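PDB 3UGV: enolase from alpha proteobacterium BAL199, which probably catalyses a magnesium-dependent reaction that starts by removing a proton beside a carboxylate, as in the mandelate racemase branch of the enolase superfamily. Local coordinates for residues L28-L33 and D95-Q100; V158-S163 and H344-Q349; L296-F301 and S325-P330. One frame throughout, in Å; residues are numbered along the deposited sequence.

Interaction 1 (L28-L33 and D95-Q100); sequences LTFRKL and DMLAGQ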
# COMPACT_ATOMS: atom_id res chain seq x y z
N LEU F 28 50.15 -7.40 2.99
CA LEU F 28 50.04 -6.14 3.70
C LEU F 28 49.46 -6.40 5.09
O LEU F 28 48.41 -7.04 5.22
CB LEU F 28 49.14 -5.19 2.91
CG LEU F 28 49.17 -3.71 3.29
CD1 LEU F 28 50.57 -3.16 3.07
CD2 LEU F 28 48.14 -2.92 2.48
N THR F 29 50.14 -5.91 6.12
CA THR F 29 49.80 -6.30 7.49
C THR F 29 49.78 -5.14 8.49
O THR F 29 50.71 -4.34 8.57
CB THR F 29 50.77 -7.40 8.01
OG1 THR F 29 50.60 -8.59 7.24
CG2 THR F 29 50.49 -7.71 9.47
N PHE F 30 48.70 -5.08 9.25
CA PHE F 30 48.45 -4.02 10.22
C PHE F 30 49.37 -4.13 11.45
O PHE F 30 49.37 -5.16 12.14
CB PHE F 30 46.98 -4.11 10.64
CG PHE F 30 46.53 -3.04 11.59
CD1 PHE F 30 46.68 -3.19 12.96
CD2 PHE F 30 45.89 -1.91 11.11
CE1 PHE F 30 46.24 -2.21 13.84
CE2 PHE F 30 45.44 -0.92 11.99
CZ PHE F 30 45.62 -1.07 13.35
N ARG F 31 50.14 -3.09 11.72
CA ARG F 31 50.93 -3.03 12.96
C ARG F 31 50.24 -2.22 14.07
O ARG F 31 49.96 -2.74 15.15
CB ARG F 31 52.33 -2.49 12.71
CG ARG F 31 53.15 -2.36 14.00
CD ARG F 31 54.43 -1.56 13.81
NE ARG F 31 55.47 -2.35 13.17
CZ ARG F 31 56.33 -1.86 12.28
NH1 ARG F 31 56.27 -0.58 11.92
NH2 ARG F 31 57.24 -2.66 11.74
N LYS F 32 49.99 -0.94 13.81
CA LYS F 32 49.30 -0.10 14.78
C LYS F 32 48.68 1.17 14.20
O LYS F 32 48.99 1.59 13.07
CB LYS F 32 50.24 0.26 15.94
CG LYS F 32 51.42 1.13 15.54
CD LYS F 32 51.91 1.92 16.75
CE LYS F 32 53.23 2.63 16.47
NZ LYS F 32 53.54 3.65 17.51
N LEU F 33 47.79 1.78 14.97
CA LEU F 33 47.12 3.01 14.56
C LEU F 33 47.31 4.08 15.64
O LEU F 33 47.14 3.81 16.83
CB LEU F 33 45.64 2.75 14.30
CG LEU F 33 44.67 3.92 14.18
CD1 LEU F 33 43.44 3.52 13.40
CD2 LEU F 33 44.28 4.45 15.54
N ASP F 95 44.75 -2.13 19.19
CA ASP F 95 45.15 -3.33 19.95
C ASP F 95 44.52 -4.59 19.36
O ASP F 95 45.18 -5.61 19.19
CB ASP F 95 44.75 -3.21 21.42
CG ASP F 95 45.56 -2.17 22.18
OD1 ASP F 95 46.66 -1.80 21.70
OD2 ASP F 95 45.09 -1.72 23.25
N MET F 96 43.23 -4.49 19.05
CA MET F 96 42.46 -5.62 18.54
C MET F 96 42.89 -6.04 17.13
O MET F 96 42.68 -7.19 16.73
CB MET F 96 40.97 -5.27 18.57
CG MET F 96 40.05 -6.41 18.20
SD MET F 96 38.52 -5.86 17.41
CE MET F 96 39.03 -5.79 15.70
N LEU F 97 43.48 -5.11 16.39
CA LEU F 97 43.79 -5.33 14.97
C LEU F 97 45.24 -5.72 14.71
O LEU F 97 45.56 -6.24 13.64
CB LEU F 97 43.44 -4.09 14.14
CG LEU F 97 41.96 -3.82 13.87
CD1 LEU F 97 41.76 -2.47 13.18
CD2 LEU F 97 41.36 -4.94 13.04
N ALA F 98 46.12 -5.47 15.68
CA ALA F 98 47.55 -5.79 15.53
C ALA F 98 47.77 -7.20 15.00
O ALA F 98 47.20 -8.17 15.51
CB ALA F 98 48.27 -5.61 16.84
N GLY F 99 48.61 -7.32 13.97
CA GLY F 99 48.99 -8.62 13.44
C GLY F 99 48.10 -9.09 12.32
O GLY F 99 48.40 -10.06 11.62
N GLN F 100 46.99 -8.39 12.12
CA GLN F 100 45.98 -8.83 11.15
C GLN F 100 46.18 -8.24 9.77
O GLN F 100 46.81 -7.19 9.62
CB GLN F 100 44.58 -8.53 11.67
CG GLN F 100 43.84 -9.78 12.09
CD GLN F 100 43.19 -9.65 13.45
OE1 GLN F 100 41.97 -9.46 13.55
NE2 GLN F 100 43.99 -9.75 14.50
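Phe30 N donates to Gln100 O at 2.9 Å (N-H...O 160°), and Phe30 O accepts in return from Gly99 N at 2.9 Å, so the first strand residue is gripped twice by main chain. The partners belong to a type II beta turn from Leu97 to Gln100, closed by Gln100 N to Leu97 O at 3.0 Å. Gly99 suits its third position because, at a phi of 91°, a beta carbon would press on the carbonyl oxygen of Ala98. With CG anti to the backbone N (chi1 -177°), the Phe30 ring is carried to the end of helix 83-97, where Leu97 CB sits over one face in a CH-pi contact, 3.7 Å from the ring centroid. Ala98 CA meets the ring edge in its plane, while the small Ala98 CB rests 3.7 Å from Arg31 O. Thr29 CG2 lies against Gln100 O at 3.7 Å, a methyl beside a carbonyl already bonded. Outward, Arg31 forms a salt bridge with Glu64, which Arg31 and Lys32 both face in a classic beta bulge. The start of strand 30-47 thus lies between strand 52-65 and the end of helix 83-97, while Leu28, just before it, reaches helix 123-142.

Interaction 2 (V158-S163 and H344-Q349); sequences VKAYNS and HWLEWQ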
# COMPACT_ATOMS: atom_id res chain seq x y z
N VAL F 158 35.91 17.43 -9.86
CA VAL F 158 34.62 17.15 -9.24
C VAL F 158 33.96 18.48 -8.90
O VAL F 158 34.54 19.28 -8.14
CB VAL F 158 34.75 16.34 -7.95
CG1 VAL F 158 33.37 15.87 -7.48
CG2 VAL F 158 35.69 15.17 -8.15
N LYS F 159 32.78 18.73 -9.46
CA LYS F 159 32.07 19.98 -9.23
C LYS F 159 31.78 20.11 -7.75
O LYS F 159 31.35 19.16 -7.12
CB LYS F 159 30.75 20.01 -10.03
CG LYS F 159 30.13 21.40 -10.19
CD LYS F 159 28.84 21.35 -10.99
CE LYS F 159 27.88 20.35 -10.35
NZ LYS F 159 26.61 20.16 -11.13
N ALA F 160 32.05 21.28 -7.18
CA ALA F 160 31.82 21.46 -5.75
C ALA F 160 31.04 22.72 -5.48
O ALA F 160 30.85 23.56 -6.36
CB ALA F 160 33.14 21.47 -4.99
N TYR F 161 30.56 22.85 -4.25
CA TYR F 161 29.92 24.07 -3.81
C TYR F 161 30.56 24.46 -2.50
O TYR F 161 31.08 23.60 -1.77
CB TYR F 161 28.40 23.89 -3.65
CG TYR F 161 27.96 22.95 -2.52
CD1 TYR F 161 27.65 23.44 -1.27
CD2 TYR F 161 27.84 21.58 -2.73
CE1 TYR F 161 27.25 22.60 -0.25
CE2 TYR F 161 27.42 20.73 -1.73
CZ TYR F 161 27.13 21.25 -0.49
OH TYR F 161 26.73 20.44 0.52
N ASN F 162 30.53 25.74 -2.19
CA ASN F 162 31.30 26.26 -1.08
C ASN F 162 30.46 26.34 0.20
O ASN F 162 29.56 27.18 0.31
CB ASN F 162 31.86 27.65 -1.46
CG ASN F 162 32.90 28.16 -0.47
OD1 ASN F 162 32.94 27.76 0.70
ND2 ASN F 162 33.73 29.08 -0.93
N SER F 163 30.76 25.48 1.18
CA SER F 163 30.06 25.58 2.46
C SER F 163 30.85 26.26 3.58
O SER F 163 30.52 26.09 4.75
CB SER F 163 29.47 24.23 2.91
OG SER F 163 30.47 23.29 3.22
N HIS F 344 26.69 13.88 -7.55
CA HIS F 344 25.93 15.09 -7.78
C HIS F 344 26.81 16.31 -7.44
O HIS F 344 27.43 16.89 -8.33
CB HIS F 344 24.61 15.05 -6.98
CG HIS F 344 23.65 16.13 -7.34
ND1 HIS F 344 22.63 16.53 -6.50
CD2 HIS F 344 23.56 16.92 -8.45
CE1 HIS F 344 21.95 17.51 -7.07
NE2 HIS F 344 22.50 17.78 -8.24
N TRP F 345 26.87 16.68 -6.16
CA TRP F 345 27.73 17.79 -5.73
C TRP F 345 28.70 17.34 -4.65
O TRP F 345 28.37 16.49 -3.81
CB TRP F 345 26.91 18.94 -5.15
CG TRP F 345 26.07 19.75 -6.10
CD1 TRP F 345 24.78 19.50 -6.46
CD2 TRP F 345 26.43 20.98 -6.74
NE1 TRP F 345 24.32 20.48 -7.29
CE2 TRP F 345 25.32 21.40 -7.49
CE3 TRP F 345 27.60 21.75 -6.78
CZ2 TRP F 345 25.33 22.57 -8.27
CZ3 TRP F 345 27.61 22.92 -7.55
CH2 TRP F 345 26.48 23.32 -8.27
N LEU F 346 29.87 17.96 -4.64
CA LEU F 346 30.84 17.78 -3.57
C LEU F 346 30.78 18.97 -2.61
O LEU F 346 30.92 20.12 -3.04
CB LEU F 346 32.25 17.66 -4.15
CG LEU F 346 33.30 17.43 -3.06
CD1 LEU F 346 34.13 16.21 -3.35
CD2 LEU F 346 34.16 18.65 -2.86
N GLU F 347 30.58 18.72 -1.33
CA GLU F 347 30.58 19.82 -0.38
C GLU F 347 32.02 20.21 -0.08
O GLU F 347 32.80 19.37 0.36
CB GLU F 347 29.88 19.45 0.92
CG GLU F 347 29.80 20.61 1.90
CD GLU F 347 29.19 20.22 3.23
OE1 GLU F 347 28.15 20.82 3.62
OE2 GLU F 347 29.74 19.31 3.88
N TRP F 348 32.36 21.48 -0.28
CA TRP F 348 33.73 21.92 -0.03
C TRP F 348 33.80 22.93 1.10
O TRP F 348 32.99 23.85 1.19
CB TRP F 348 34.38 22.49 -1.29
CG TRP F 348 35.82 22.96 -1.11
CD1 TRP F 348 36.96 22.22 -1.29
CD2 TRP F 348 36.26 24.27 -0.71
NE1 TRP F 348 38.07 22.99 -1.03
CE2 TRP F 348 37.67 24.25 -0.68
CE3 TRP F 348 35.60 25.46 -0.39
CZ2 TRP F 348 38.43 25.37 -0.32
CZ3 TRP F 348 36.36 26.58 -0.04
CH2 TRP F 348 37.76 26.52 -0.01
N GLN F 349 34.79 22.75 1.97
CA GLN F 349 35.12 23.71 3.01
C GLN F 349 36.62 23.59 3.28
O GLN F 349 37.22 22.57 2.96
CB GLN F 349 34.30 23.46 4.28
CG GLN F 349 34.74 22.24 5.07
CD GLN F 349 34.30 20.93 4.45
OE1 GLN F 349 33.23 20.84 3.82
NE2 GLN F 349 35.11 19.90 4.62
O HOH W 1 30.20 16.84 -8.32
O HOH W 2 26.62 16.77 -11.05
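Lys159 drapes over the indole of Trp345: CE stands 3.6 Å from the centroid of the six-membered ring, only 4° off its normal, and a bend at chi3 (55°) keeps NZ over the same face at 4.1 Å, a cation-pi contact. Ala160 O fits against the indole edge, 3.5 Å from CZ3, and Trp345 CB abuts the edge of the Tyr161 ring, 3.7 Å from CD2. With an alanine at Trp345, the Lys159 ammonium would probably lose its aromatic face, a gap would open beside Tyr161 and Glu248 would lose the indole N-H. A parallel ladder, Leu346 N to Lys159 O, Tyr161 N to Leu346 O and Trp348 N to Tyr161 O, joins the first and last strands and so closes the modified (beta/alpha)7beta barrel of the enolase superfamily. Glu347 CA lies over the Tyr161 ring; Glu347 OE1 forms a salt bridge with Lys194, to which Tyr161 OH also bonds, and OE2 accepts from Leu328 N, the side chain being about 5 Å from the magnesium ion. On the other face, one-carbon Ala160 makes room: CB is 3.7 Å from Leu346 CD2. Asn164 N, bonding OD1, holds the Asn162 amide at the Trp348 ring edge, planes 85° apart.

Interaction 3 (L296-F301 and S325-P330); sequences LVMPDF and STHLYP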
# COMPACT_ATOMS: atom_id res chain seq x y z
N LEU F 296 17.12 13.78 -2.46
CA LEU F 296 18.57 13.74 -2.64
C LEU F 296 19.20 13.24 -1.33
O LEU F 296 18.63 13.43 -0.26
CB LEU F 296 19.10 15.14 -2.98
CG LEU F 296 18.44 16.01 -4.06
CD1 LEU F 296 19.03 17.42 -4.01
CD2 LEU F 296 18.58 15.44 -5.46
N VAL F 297 20.37 12.61 -1.40
CA VAL F 297 21.07 12.20 -0.17
C VAL F 297 22.52 12.73 -0.14
O VAL F 297 23.13 12.93 -1.18
CB VAL F 297 21.08 10.65 -0.03
CG1 VAL F 297 19.67 10.10 -0.04
CG2 VAL F 297 21.87 10.01 -1.17
N MET F 298 23.07 12.95 1.05
CA MET F 298 24.48 13.32 1.16
C MET F 298 25.13 12.70 2.40
O MET F 298 25.19 13.34 3.45
CB MET F 298 24.67 14.85 1.17
CG MET F 298 23.75 15.57 2.15
SD MET F 298 23.97 17.38 2.18
CE MET F 298 25.40 17.52 3.25
N PRO F 299 25.64 11.47 2.28
CA PRO F 299 26.25 10.81 3.45
C PRO F 299 27.53 11.49 3.93
O PRO F 299 28.30 12.04 3.14
CB PRO F 299 26.55 9.40 2.94
CG PRO F 299 25.64 9.22 1.78
CD PRO F 299 25.56 10.56 1.13
N ASP F 300 27.74 11.44 5.23
CA ASP F 300 28.93 11.93 5.89
C ASP F 300 29.83 10.72 6.14
O ASP F 300 29.34 9.68 6.59
CB ASP F 300 28.52 12.57 7.22
CG ASP F 300 29.70 12.97 8.07
OD1 ASP F 300 30.31 12.07 8.68
OD2 ASP F 300 30.03 14.17 8.13
N PHE F 301 31.13 10.85 5.88
CA PHE F 301 32.05 9.68 5.92
C PHE F 301 32.31 9.06 7.30
O PHE F 301 32.59 7.86 7.40
CB PHE F 301 33.36 9.99 5.19
CG PHE F 301 33.17 10.22 3.72
CD1 PHE F 301 33.12 9.15 2.84
CD2 PHE F 301 32.99 11.50 3.23
CE1 PHE F 301 32.91 9.35 1.49
CE2 PHE F 301 32.79 11.71 1.88
CZ PHE F 301 32.74 10.64 1.01
N SER F 325 25.43 13.29 -3.03
CA SER F 325 26.45 14.32 -2.81
C SER F 325 27.23 13.95 -1.56
O SER F 325 26.91 12.96 -0.91
CB SER F 325 25.80 15.70 -2.64
OG SER F 325 25.21 16.17 -3.85
N THR F 326 28.26 14.72 -1.23
CA THR F 326 29.07 14.41 -0.06
C THR F 326 28.80 15.34 1.11
O THR F 326 28.16 16.37 0.96
CB THR F 326 30.59 14.48 -0.35
OG1 THR F 326 30.93 15.81 -0.76
CG2 THR F 326 30.98 13.48 -1.43
N HIS F 327 29.31 14.97 2.27
CA HIS F 327 29.30 15.85 3.41
C HIS F 327 30.63 15.76 4.14
O HIS F 327 31.04 14.69 4.58
CB HIS F 327 28.19 15.49 4.37
CG HIS F 327 28.16 16.36 5.58
ND1 HIS F 327 28.55 15.92 6.82
CD2 HIS F 327 27.79 17.66 5.73
CE1 HIS F 327 28.41 16.90 7.70
NE2 HIS F 327 27.96 17.97 7.06
N LEU F 328 31.29 16.91 4.27
CA LEU F 328 32.63 17.01 4.84
C LEU F 328 33.65 16.14 4.08
O LEU F 328 33.35 15.58 3.01
CB LEU F 328 32.60 16.71 6.34
CG LEU F 328 31.72 17.65 7.18
CD1 LEU F 328 31.69 17.24 8.65
CD2 LEU F 328 32.20 19.09 7.03
N TYR F 329 34.87 16.07 4.62
CA TYR F 329 35.93 15.23 4.06
C TYR F 329 36.11 15.38 2.57
O TYR F 329 35.97 14.42 1.82
CB TYR F 329 35.68 13.75 4.39
CG TYR F 329 35.34 13.53 5.85
CD1 TYR F 329 36.34 13.27 6.77
CD2 TYR F 329 34.03 13.58 6.29
CE1 TYR F 329 36.05 13.07 8.10
CE2 TYR F 329 33.72 13.39 7.63
CZ TYR F 329 34.74 13.14 8.53
OH TYR F 329 34.46 12.93 9.86
N PRO F 330 36.46 16.60 2.12
CA PRO F 330 36.52 16.91 0.69
C PRO F 330 37.51 16.02 -0.04
O PRO F 330 37.28 15.67 -1.20
CB PRO F 330 36.98 18.38 0.67
CG PRO F 330 36.61 18.90 1.99
CD PRO F 330 36.74 17.77 2.96
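Asp300 OD2 accepts from His327 ND1 at 2.6 Å (N-H...O 140°), using its anti lone pair and lying near the imidazole plane, although carboxylate and ring planes stand 47° apart. Asp300 OD1 caps Met302 N at the start of helix 301-304, so one carboxylate serves both the ring and the helix. Two main-chain bonds join the segments: Ser325 N to Val297 O is nearly straight at 3.0 Å, while His327 N to Pro299 O is weak and bent. Pro299 has no N-H to offer Ser325 O, which is met instead by Met298 CA, 3.2 Å away in a CA-H...O contact, and by Pro299 CD. Among apolar contacts, Met298 bends at chi3 (-81°) to bring its CE methyl to 3.4 Å from His327 CD2. Phe301 CB lies over a face of the Tyr329 ring, 4.2 Å from its centroid, and Thr326 CG2 meets the Phe301 ring edge. Trp310 stacks on Phe301, and the Tyr329 hydroxyl bonds to Glu76 N. Chemically, the ND1 bond, with Leu328 CG over one face, should restrain the rotation of the imidazole and direct NE2 away from Asp300; next to Glu277, a magnesium ligand, the pair resembles the His-Asp pair of mandelate racemase, consistent with a related role.

Overall arrangement
From the N terminus, interaction 1 comes first: 95-100 comes back to 28-33, closing a loop that holds most of the antiparallel sheet and helix 83-97 of the N-terminal domain. It is complete before interaction 2 opens, and their centres lie about 34 Å apart. Interaction 2 spans the longest stretch, bringing 344-349 back to 158-163 and shutting the barrel after its intervening strands and helices. Interaction 3, from 296-301 to 325-330 around helix 306-320, falls wholly within that stretch. These two touch, with centres about 9 Å apart: Glu347 OE2 probably bonds to Leu328 N and Trp345 N to Ser325 OG, linking neighbouring parts of the barrel near the magnesium ion.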